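Local coordinates for xyloglucanase (Paenibacillus pabuli, PDB 2JEP), which hydrolyses xyloglucan of the plant cell wall, as a family 5 glycoside hydrolase built on a TIM barrel, at residues R87-Y92 with N129-G134; R111-V116 with T166-Y171; Y125-I130 with I176-N181. All coordinates share one frame; numbering follows the deposited sequence.

Contact 1. Residues R87-Y92 with N129-G134; sequences RIPVSY and NIHGDG
Asn129 reaches across to the chain at Pro89 and Val90 and carries much of this contact. With chi1 at 73°, its CG lies between the backbone N and the carbonyl carbon, and the amide is thus set against the opposite backbone. From CB the side chain turns toward Pro89 and Val90; CG comes to 4.1 Å from Pro89 CA, and OD1 accepts a nearly straight hydrogen bond from Val90 N (3.0 Å, N-H...O 161°). The other branch, ND2, stands over one face of the Arg87 guanidinium, 3.3 Å from NH2, with the two planes almost perpendicular. Both of those nitrogens are donors and turn elsewhere: ND2 donates a hydrogen bond to His131 ND1 (3.0 Å), close to the planes of both amide and ring, while the guanidinium is held by Glu178, Glu323, Asn181 and Asn47. The imidazole so fixed receives Pro89 CB over one face, a CH-pi contact 3.8 Å from the ring centroid. Beyond it the backbones meet directly, His131 N donating to Val90 O at 2.8 Å. Ser91 OG accepts from Gly132 N and also bonds to Glu53 O. Asp133 takes Tyr92 N on the syn lone pair of OD1 (2.9 Å), and its OD2 serves Leu93 N and Trp142 NE1. A water joins Tyr92 OH to Asn129 O. The two loops leaving neighbouring barrel strands are therefore tied mostly by side chains satisfying backbone groups, and one asparagine sets the imidazole's rotation at the C-terminal rim of the barrel, where family 5 enzymes carry their active site.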
loop_
_atom_site.group_PDB
_atom_site.type_symbol
_atom_site.label_atom_id
_atom_site.label_comp_id
_atom_site.label_asym_id
_atom_site.label_seq_id
_atom_site.Cartn_x
_atom_site.Cartn_y
_atom_site.Cartn_z
ATOM N N ARG A 87 2.031 -3.190 -6.292
ATOM C CA ARG A 87 2.434 -3.128 -4.896
ATOM C C ARG A 87 2.489 -4.534 -4.354
ATOM O O ARG A 87 1.540 -5.307 -4.530
ATOM C CB ARG A 87 1.489 -2.260 -4.076
ATOM C CG ARG A 87 1.831 -2.191 -2.573
ATOM C CD ARG A 87 1.132 -1.030 -1.925
ATOM N NE ARG A 87 1.384 -0.903 -0.495
ATOM C CZ ARG A 87 0.589 -1.352 0.487
ATOM N NH1 ARG A 87 -0.457 -2.130 0.226
ATOM N NH2 ARG A 87 0.870 -1.012 1.759
ATOM N N ILE A 88 3.599 -4.864 -3.694
ATOM C CA ILE A 88 3.873 -6.196 -3.189
ATOM C C ILE A 88 4.000 -6.117 -1.669
ATOM O O ILE A 88 5.066 -5.813 -1.127
ATOM C CB ILE A 88 5.147 -6.824 -3.802
ATOM C CG1 ILE A 88 5.079 -6.830 -5.342
ATOM C CG2 ILE A 88 5.393 -8.218 -3.233
ATOM C CD1 ILE A 88 6.345 -7.343 -6.006
ATOM N N PRO A 89 2.899 -6.412 -0.961
ATOM C CA PRO A 89 2.994 -6.573 0.493
ATOM C C PRO A 89 3.999 -7.691 0.843
ATOM O O PRO A 89 3.939 -8.751 0.228
ATOM C CB PRO A 89 1.573 -6.973 0.871
ATOM C CG PRO A 89 0.708 -6.362 -0.182
ATOM C CD PRO A 89 1.509 -6.550 -1.433
ATOM N N VAL A 90 4.883 -7.445 1.809
ATOM C CA VAL A 90 5.856 -8.438 2.248
ATOM C C VAL A 90 5.923 -8.433 3.765
ATOM O O VAL A 90 6.117 -7.379 4.378
ATOM C CB VAL A 90 7.270 -8.168 1.693
ATOM C CG1 VAL A 90 8.224 -9.308 2.100
ATOM C CG2 VAL A 90 7.260 -8.019 0.180
ATOM N N SER A 91 5.759 -9.610 4.370
ATOM C CA SER A 91 6.003 -9.767 5.806
ATOM C C SER A 91 7.315 -10.477 6.044
ATOM O O SER A 91 7.788 -11.225 5.196
ATOM C CB SER A 91 4.867 -10.579 6.451
ATOM O OG SER A 91 3.670 -9.837 6.446
ATOM N N TYR A 92 7.897 -10.238 7.218
ATOM C CA TYR A 92 9.204 -10.819 7.551
ATOM C C TYR A 92 9.087 -11.685 8.795
ATOM O O TYR A 92 9.377 -12.886 8.736
ATOM C CB TYR A 92 10.239 -9.685 7.659
ATOM C CG TYR A 92 10.578 -9.116 6.299
ATOM C CD1 TYR A 92 11.582 -9.662 5.524
ATOM C CD2 TYR A 92 9.838 -8.068 5.746
ATOM C CE1 TYR A 92 11.877 -9.186 4.265
ATOM C CE2 TYR A 92 10.109 -7.590 4.475
ATOM C CZ TYR A 92 11.143 -8.142 3.734
ATOM O OH TYR A 92 11.462 -7.680 2.464
ATOM N N ASN A 129 7.243 -3.438 0.741
ATOM C CA ASN A 129 7.091 -2.836 2.065
ATOM C C ASN A 129 7.476 -3.805 3.188
ATOM O O ASN A 129 8.042 -4.877 2.927
ATOM C CB ASN A 129 5.668 -2.297 2.234
ATOM C CG ASN A 129 4.625 -3.382 2.412
ATOM O OD1 ASN A 129 4.961 -4.555 2.498
ATOM N ND2 ASN A 129 3.356 -2.986 2.510
ATOM N N ILE A 130 7.223 -3.400 4.435
ATOM C CA ILE A 130 7.192 -4.311 5.587
ATOM C C ILE A 130 5.761 -4.256 6.082
ATOM O O ILE A 130 5.268 -3.194 6.448
ATOM C CB ILE A 130 8.191 -3.904 6.673
ATOM C CG1 ILE A 130 9.623 -4.024 6.146
ATOM C CG2 ILE A 130 7.946 -4.724 7.948
ATOM C CD1 ILE A 130 10.708 -3.651 7.178
ATOM N N HIS A 131 5.055 -5.394 6.030
ATOM C CA HIS A 131 3.589 -5.365 6.077
ATOM C C HIS A 131 2.997 -5.890 7.385
ATOM O O HIS A 131 2.600 -5.100 8.274
ATOM C CB HIS A 131 3.055 -6.104 4.837
ATOM C CG HIS A 131 1.625 -5.826 4.517
ATOM N ND1 HIS A 131 1.241 -4.895 3.572
ATOM C CD2 HIS A 131 0.483 -6.370 5.001
ATOM C CE1 HIS A 131 -0.077 -4.892 3.482
ATOM N NE2 HIS A 131 -0.564 -5.763 4.350
ATOM N N GLY A 132 2.955 -7.209 7.559
ATOM C CA GLY A 132 2.324 -7.756 8.770
ATOM C C GLY A 132 3.045 -7.383 10.061
ATOM O O GLY A 132 2.449 -7.339 11.139
ATOM N N ASP A 133 4.357 -7.136 9.941
ATOM C CA ASP A 133 5.193 -6.915 11.090
ATOM C C ASP A 133 4.766 -5.729 11.938
ATOM O O ASP A 133 5.115 -5.668 13.109
ATOM C CB ASP A 133 6.636 -6.677 10.650
ATOM C CG ASP A 133 7.207 -7.812 9.825
ATOM O OD1 ASP A 133 6.632 -8.135 8.760
ATOM O OD2 ASP A 133 8.247 -8.393 10.250
ATOM N N GLY A 134 4.055 -4.773 11.354
ATOM C CA GLY A 134 3.644 -3.582 12.083
ATOM C C GLY A 134 2.341 -3.655 12.838
ATOM O O GLY A 134 1.970 -2.676 13.492
HETATM O O HOH W 1 10.264 -5.426 1.543
#

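Contact 2. Residues R111-V116 with T166-Y171; sequences RIQQVV and TKFSNY
Phe168 drives the edge of its ring against the helix at Gln113: CZ lies 3.6 Å from Gln113 CA, near the ring plane. The Gln113 side chain runs past the phenyl group in the opposite direction, its amide plane turned 80° from the ring. Ile112 CG2 and Val116 CG2 approach the same end of the ring obliquely, the latter 3.9 Å from CE1. Tyr171 comes in beside Phe168, whose CD1 sits over one face of the phenol, off toward the rim. Val116 CG1 meets CE2 of this second ring, also at 3.9 Å. Gln113 is modelled in two conformations, so the contacts of its amide hold for one of them and are less certain. In that conformer CG is anti to the backbone N (chi1 171°), and NE2 donates to Tyr171 OH, a long and bent bond (3.2 Å, 137°); Asp117 OD1 also bonds to that hydroxyl. A water links NE2 to Lys167 O. Helix 106-120 thus packs against the C-terminal end of helix 150-167 and the type I turn Phe168 to Tyr171 after it: Ile112, Val116 and the two rings make an apolar interface, with the bent amide bond and the water at its partly exposed side.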
loop_
_atom_site.group_PDB
_atom_site.type_symbol
_atom_site.label_atom_id
_atom_site.label_comp_id
_atom_site.label_asym_id
_atom_site.label_seq_id
_atom_site.Cartn_x
_atom_site.Cartn_y
_atom_site.Cartn_z
ATOM N N ARG A 111 13.323 -15.215 -2.593
ATOM C CA ARG A 111 11.964 -15.342 -3.128
ATOM C C ARG A 111 11.332 -13.976 -3.399
ATOM O O ARG A 111 10.686 -13.763 -4.435
ATOM C CB ARG A 111 11.071 -16.159 -2.200
ATOM C CG ARG A 111 9.637 -16.314 -2.678
ATOM C CD ARG A 111 9.562 -17.025 -4.043
ATOM N NE ARG A 111 8.175 -17.017 -4.511
ATOM C CZ ARG A 111 7.811 -17.048 -5.786
ATOM N NH1 ARG A 111 8.705 -17.160 -6.758
ATOM N NH2 ARG A 111 6.529 -16.917 -6.105
ATOM N N ILE A 112 11.485 -13.060 -2.448
ATOM C CA ILE A 112 10.953 -11.712 -2.646
ATOM C C ILE A 112 11.568 -11.118 -3.913
ATOM O O ILE A 112 10.856 -10.497 -4.735
ATOM C CB ILE A 112 11.260 -10.813 -1.425
ATOM C CG1 ILE A 112 10.570 -11.363 -0.169
ATOM C CG2 ILE A 112 10.890 -9.344 -1.720
ATOM C CD1 ILE A 112 11.213 -10.892 1.158
ATOM N N GLN A 113 12.873 -11.304 -4.095
ATOM C CA GLN A 113 13.521 -10.761 -5.279
ATOM C C GLN A 113 12.965 -11.382 -6.561
ATOM O O GLN A 113 12.772 -10.688 -7.554
ATOM C CB GLN A 113 15.038 -10.918 -5.199
ATOM C CG GLN A 113 15.714 -10.572 -6.490
ATOM C CD GLN A 113 17.185 -10.675 -6.400
ATOM O OE1 GLN A 113 17.721 -11.746 -6.110
ATOM N NE2 GLN A 113 17.857 -9.578 -6.675
ATOM N N GLN A 114 12.691 -12.681 -6.549
ATOM C CA GLN A 114 12.125 -13.306 -7.731
ATOM C C GLN A 114 10.758 -12.678 -8.080
ATOM O O GLN A 114 10.476 -12.387 -9.238
ATOM C CB GLN A 114 12.017 -14.816 -7.518
ATOM C CG GLN A 114 11.732 -15.604 -8.762
ATOM C CD GLN A 114 12.940 -15.811 -9.664
ATOM O OE1 GLN A 114 12.868 -16.548 -10.647
ATOM N NE2 GLN A 114 14.046 -15.152 -9.352
ATOM N N VAL A 115 9.918 -12.472 -7.080
ATOM C CA VAL A 115 8.602 -11.920 -7.319
ATOM C C VAL A 115 8.703 -10.458 -7.789
ATOM O O VAL A 115 7.989 -10.041 -8.725
ATOM C CB VAL A 115 7.723 -12.087 -6.070
ATOM C CG1 VAL A 115 6.348 -11.404 -6.236
ATOM C CG2 VAL A 115 7.524 -13.591 -5.768
ATOM N N VAL A 116 9.580 -9.678 -7.158
ATOM C CA VAL A 116 9.857 -8.325 -7.642
ATOM C C VAL A 116 10.229 -8.376 -9.120
ATOM O O VAL A 116 9.730 -7.589 -9.925
ATOM C CB VAL A 116 10.956 -7.659 -6.815
ATOM C CG1 VAL A 116 11.537 -6.424 -7.565
ATOM C CG2 VAL A 116 10.432 -7.286 -5.445
ATOM N N THR A 166 19.978 -3.403 0.710
ATOM C CA THR A 166 21.198 -3.942 0.106
ATOM C C THR A 166 20.853 -4.961 -1.000
ATOM O O THR A 166 21.449 -4.942 -2.076
ATOM C CB THR A 166 22.094 -4.536 1.168
ATOM O OG1 THR A 166 22.533 -3.490 2.033
ATOM C CG2 THR A 166 23.318 -5.221 0.560
ATOM N N LYS A 167 19.871 -5.821 -0.759
ATOM C CA LYS A 167 19.500 -6.854 -1.738
ATOM C C LYS A 167 19.070 -6.220 -3.066
ATOM O O LYS A 167 19.326 -6.755 -4.147
ATOM C CB LYS A 167 18.336 -7.696 -1.170
ATOM C CG LYS A 167 17.914 -8.919 -1.961
ATOM C CD LYS A 167 18.957 -10.002 -1.894
ATOM C CE LYS A 167 18.500 -11.271 -2.596
ATOM N NZ LYS A 167 19.648 -12.203 -2.716
ATOM N N PHE A 168 18.409 -5.059 -2.988
ATOM C CA PHE A 168 17.827 -4.421 -4.161
ATOM C C PHE A 168 18.549 -3.152 -4.621
ATOM O O PHE A 168 18.024 -2.361 -5.403
ATOM C CB PHE A 168 16.356 -4.109 -3.857
ATOM C CG PHE A 168 15.486 -5.338 -3.756
ATOM C CD1 PHE A 168 15.037 -5.969 -4.904
ATOM C CD2 PHE A 168 15.152 -5.874 -2.526
ATOM C CE1 PHE A 168 14.296 -7.126 -4.819
ATOM C CE2 PHE A 168 14.389 -7.018 -2.417
ATOM C CZ PHE A 168 13.956 -7.649 -3.594
ATOM N N SER A 169 19.806 -2.990 -4.203
ATOM C CA SER A 169 20.465 -1.715 -4.431
ATOM C C SER A 169 20.675 -1.338 -5.878
ATOM O O SER A 169 20.689 -0.143 -6.188
ATOM C CB SER A 169 21.794 -1.641 -3.692
ATOM O OG SER A 169 22.725 -2.527 -4.266
ATOM N N ASN A 170 20.775 -2.323 -6.774
ATOM C CA ASN A 170 21.051 -2.006 -8.166
ATOM C C ASN A 170 19.801 -1.776 -9.021
ATOM O O ASN A 170 19.904 -1.433 -10.199
ATOM C CB ASN A 170 21.965 -3.072 -8.774
ATOM C CG ASN A 170 23.334 -3.137 -8.080
ATOM O OD1 ASN A 170 23.903 -2.114 -7.698
ATOM N ND2 ASN A 170 23.845 -4.347 -7.898
ATOM N N TYR A 171 18.620 -1.929 -8.430
ATOM C CA TYR A 171 17.389 -1.684 -9.169
ATOM C C TYR A 171 17.166 -0.193 -9.401
ATOM O O TYR A 171 17.490 0.632 -8.549
ATOM C CB TYR A 171 16.190 -2.257 -8.400
ATOM C CG TYR A 171 16.126 -3.759 -8.466
ATOM C CD1 TYR A 171 17.101 -4.562 -7.866
ATOM C CD2 TYR A 171 15.099 -4.403 -9.149
ATOM C CE1 TYR A 171 17.056 -5.939 -7.947
ATOM C CE2 TYR A 171 15.045 -5.794 -9.218
ATOM C CZ TYR A 171 16.033 -6.567 -8.626
ATOM O OH TYR A 171 16.044 -7.942 -8.677
HETATM O O HOH W 2 20.372 -9.163 -5.142
#

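Contact 3. Residues Y125-I130 with I176-N181; sequences YVIINI and IFESMN
The carbonyl oxygen of Ile176 accepts a hydrogen bond from Ile128 N at 3.1 Å, nearly along the C=O axis, and also receives a CA-H...O contact from Ile127, whose CA is 3.3 Å away. Ile176 N donates to Val126 O (2.8 Å, 171°) and Glu178 N to Ile128 O (2.9 Å), completing regular parallel pairing of strands 125-128 and 176-178, whose directions differ by 26°. On one face Ile127 and Ile176 lie side by side, CG1 of the former 4.0 Å from CB of the latter. On the other, Ile128 places CG1 between N and carbonyl carbon (chi1 58°), which brings CG1 to 3.9 Å from Phe177 CD1. Glu178, extended with CG anti to its backbone N, runs alongside Asn129; OE1 lies 3.4 Å from Asn129 CB and is held by the salt bridge to Arg87 NE. Past the strand ends, a water accepts from Asn181 N and lies within bonding distance of Ile130 O. Helix 150-167 covers Ile128 and Ile130, and Trp161 on it meets the Phe177 ring. Helix 193-211 packs on Phe177 and Met180, while strands 85-88 and 222-225 flank the pair in the barrel wall.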
loop_
_atom_site.group_PDB
_atom_site.type_symbol
_atom_site.label_atom_id
_atom_site.label_comp_id
_atom_site.label_asym_id
_atom_site.label_seq_id
_atom_site.Cartn_x
_atom_site.Cartn_y
_atom_site.Cartn_z
ATOM N N TYR A 125 6.350 -0.366 -12.486
ATOM C CA TYR A 125 6.763 0.150 -11.197
ATOM C C TYR A 125 6.394 -0.903 -10.149
ATOM O O TYR A 125 5.382 -1.608 -10.289
ATOM C CB TYR A 125 6.053 1.467 -10.887
ATOM C CG TYR A 125 6.727 2.651 -11.534
ATOM C CD1 TYR A 125 6.459 3.006 -12.856
ATOM C CD2 TYR A 125 7.652 3.403 -10.838
ATOM C CE1 TYR A 125 7.126 4.071 -13.458
ATOM C CE2 TYR A 125 8.295 4.468 -11.423
ATOM C CZ TYR A 125 8.036 4.797 -12.717
ATOM O OH TYR A 125 8.705 5.892 -13.277
ATOM N N VAL A 126 7.210 -0.985 -9.112
ATOM C CA VAL A 126 7.051 -1.991 -8.079
ATOM C C VAL A 126 7.277 -1.336 -6.732
ATOM O O VAL A 126 8.246 -0.580 -6.578
ATOM C CB VAL A 126 8.073 -3.132 -8.247
ATOM C CG1 VAL A 126 7.828 -4.234 -7.204
ATOM C CG2 VAL A 126 8.036 -3.701 -9.663
ATOM N N ILE A 127 6.387 -1.625 -5.773
ATOM C CA ILE A 127 6.547 -1.153 -4.406
ATOM C C ILE A 127 6.684 -2.384 -3.506
ATOM O O ILE A 127 5.858 -3.294 -3.605
ATOM C CB ILE A 127 5.314 -0.346 -3.943
ATOM C CG1 ILE A 127 5.056 0.865 -4.852
ATOM C CG2 ILE A 127 5.446 0.052 -2.453
ATOM C CD1 ILE A 127 3.676 1.495 -4.670
ATOM N N ILE A 128 7.706 -2.419 -2.650
ATOM C CA ILE A 128 7.838 -3.459 -1.620
ATOM C C ILE A 128 7.846 -2.788 -0.252
ATOM O O ILE A 128 8.375 -1.690 -0.091
ATOM C CB ILE A 128 9.078 -4.355 -1.785
ATOM C CG1 ILE A 128 10.379 -3.559 -1.768
ATOM C CG2 ILE A 128 8.915 -5.188 -3.029
ATOM C CD1 ILE A 128 11.630 -4.440 -1.851
ATOM N N ASN A 129 7.243 -3.438 0.741
ATOM C CA ASN A 129 7.091 -2.836 2.065
ATOM C C ASN A 129 7.476 -3.805 3.188
ATOM O O ASN A 129 8.042 -4.877 2.927
ATOM C CB ASN A 129 5.668 -2.297 2.234
ATOM C CG ASN A 129 4.625 -3.382 2.412
ATOM O OD1 ASN A 129 4.961 -4.555 2.498
ATOM N ND2 ASN A 129 3.356 -2.986 2.510
ATOM N N ILE A 130 7.223 -3.400 4.435
ATOM C CA ILE A 130 7.192 -4.311 5.587
ATOM C C ILE A 130 5.761 -4.256 6.082
ATOM O O ILE A 130 5.268 -3.194 6.448
ATOM C CB ILE A 130 8.191 -3.904 6.673
ATOM C CG1 ILE A 130 9.623 -4.024 6.146
ATOM C CG2 ILE A 130 7.946 -4.724 7.948
ATOM C CD1 ILE A 130 10.708 -3.651 7.178
ATOM N N ILE A 176 10.345 1.063 -5.765
ATOM C CA ILE A 176 10.057 1.940 -4.649
ATOM C C ILE A 176 10.042 1.138 -3.367
ATOM O O ILE A 176 9.460 0.056 -3.338
ATOM C CB ILE A 176 8.682 2.599 -4.857
ATOM C CG1 ILE A 176 8.683 3.455 -6.135
ATOM C CG2 ILE A 176 8.245 3.429 -3.619
ATOM C CD1 ILE A 176 7.289 3.817 -6.627
ATOM N N PHE A 177 10.680 1.647 -2.317
ATOM C CA PHE A 177 10.584 1.035 -1.000
ATOM C C PHE A 177 9.556 1.815 -0.174
ATOM O O PHE A 177 9.604 3.048 -0.139
ATOM C CB PHE A 177 11.906 1.071 -0.227
ATOM C CG PHE A 177 13.089 0.400 -0.891
ATOM C CD1 PHE A 177 12.958 -0.606 -1.825
ATOM C CD2 PHE A 177 14.363 0.754 -0.519
ATOM C CE1 PHE A 177 14.088 -1.193 -2.392
ATOM C CE2 PHE A 177 15.484 0.154 -1.059
ATOM C CZ PHE A 177 15.343 -0.809 -2.012
ATOM N N GLU A 178 8.690 1.085 0.528
ATOM C CA GLU A 178 7.652 1.634 1.406
ATOM C C GLU A 178 7.995 1.195 2.840
ATOM O O GLU A 178 8.164 0.007 3.124
ATOM C CB GLU A 178 6.286 1.078 0.970
ATOM C CG GLU A 178 5.125 1.488 1.799
ATOM C CD GLU A 178 3.830 0.846 1.362
ATOM O OE1 GLU A 178 3.865 -0.055 0.509
ATOM O OE2 GLU A 178 2.760 1.257 1.867
ATOM N N SER A 179 8.115 2.191 3.725
ATOM C CA SER A 179 8.725 1.957 5.027
ATOM C C SER A 179 8.025 0.919 5.880
ATOM O O SER A 179 8.666 0.171 6.622
ATOM C CB SER A 179 8.770 3.260 5.788
ATOM O OG SER A 179 7.466 3.791 5.985
ATOM N N MET A 180 6.699 0.917 5.775
ATOM C CA MET A 180 5.845 0.058 6.589
ATOM C C MET A 180 4.441 0.246 6.043
ATOM O O MET A 180 4.254 0.985 5.070
ATOM C CB MET A 180 5.978 0.421 8.080
ATOM C CG MET A 180 5.683 1.868 8.371
ATOM S SD MET A 180 6.535 2.472 9.859
ATOM C CE MET A 180 5.924 4.142 9.948
ATOM N N ASN A 181 3.485 -0.470 6.622
ATOM C CA ASN A 181 2.144 -0.525 6.068
ATOM C C ASN A 181 1.185 0.346 6.874
ATOM O O ASN A 181 1.222 1.581 6.733
ATOM C CB ASN A 181 1.714 -2.002 5.921
ATOM C CG ASN A 181 0.319 -2.165 5.373
ATOM O OD1 ASN A 181 -0.031 -1.482 4.408
ATOM N ND2 ASN A 181 -0.480 -3.054 5.979
HETATM O O HOH W 3 3.829 -2.386 8.807
#

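Overall arrangement
All three contacts lie on one side of the (beta/alpha)8 barrel. Contacts 1 and 3, with centres about 8 Å apart, share Asn129 and Ile130 and join strands 85-88, 125-128 and 175-178, consecutive in the sheet. Contact 2 lies outside this wall, its centre about 14 Å from that of contact 1 and 12 Å from that of contact 3. Val116 and Phe168 pack on Ile128, and Phe168 also on Phe177, while Ile112 meets Val90 and Tyr92 in the loop after strand 85-88. Along the chain the segments interleave, so successive beta-alpha units pack together, with contact 1 and the end of contact 3 at the C-terminal rim that probably carries the active site, as in family 5.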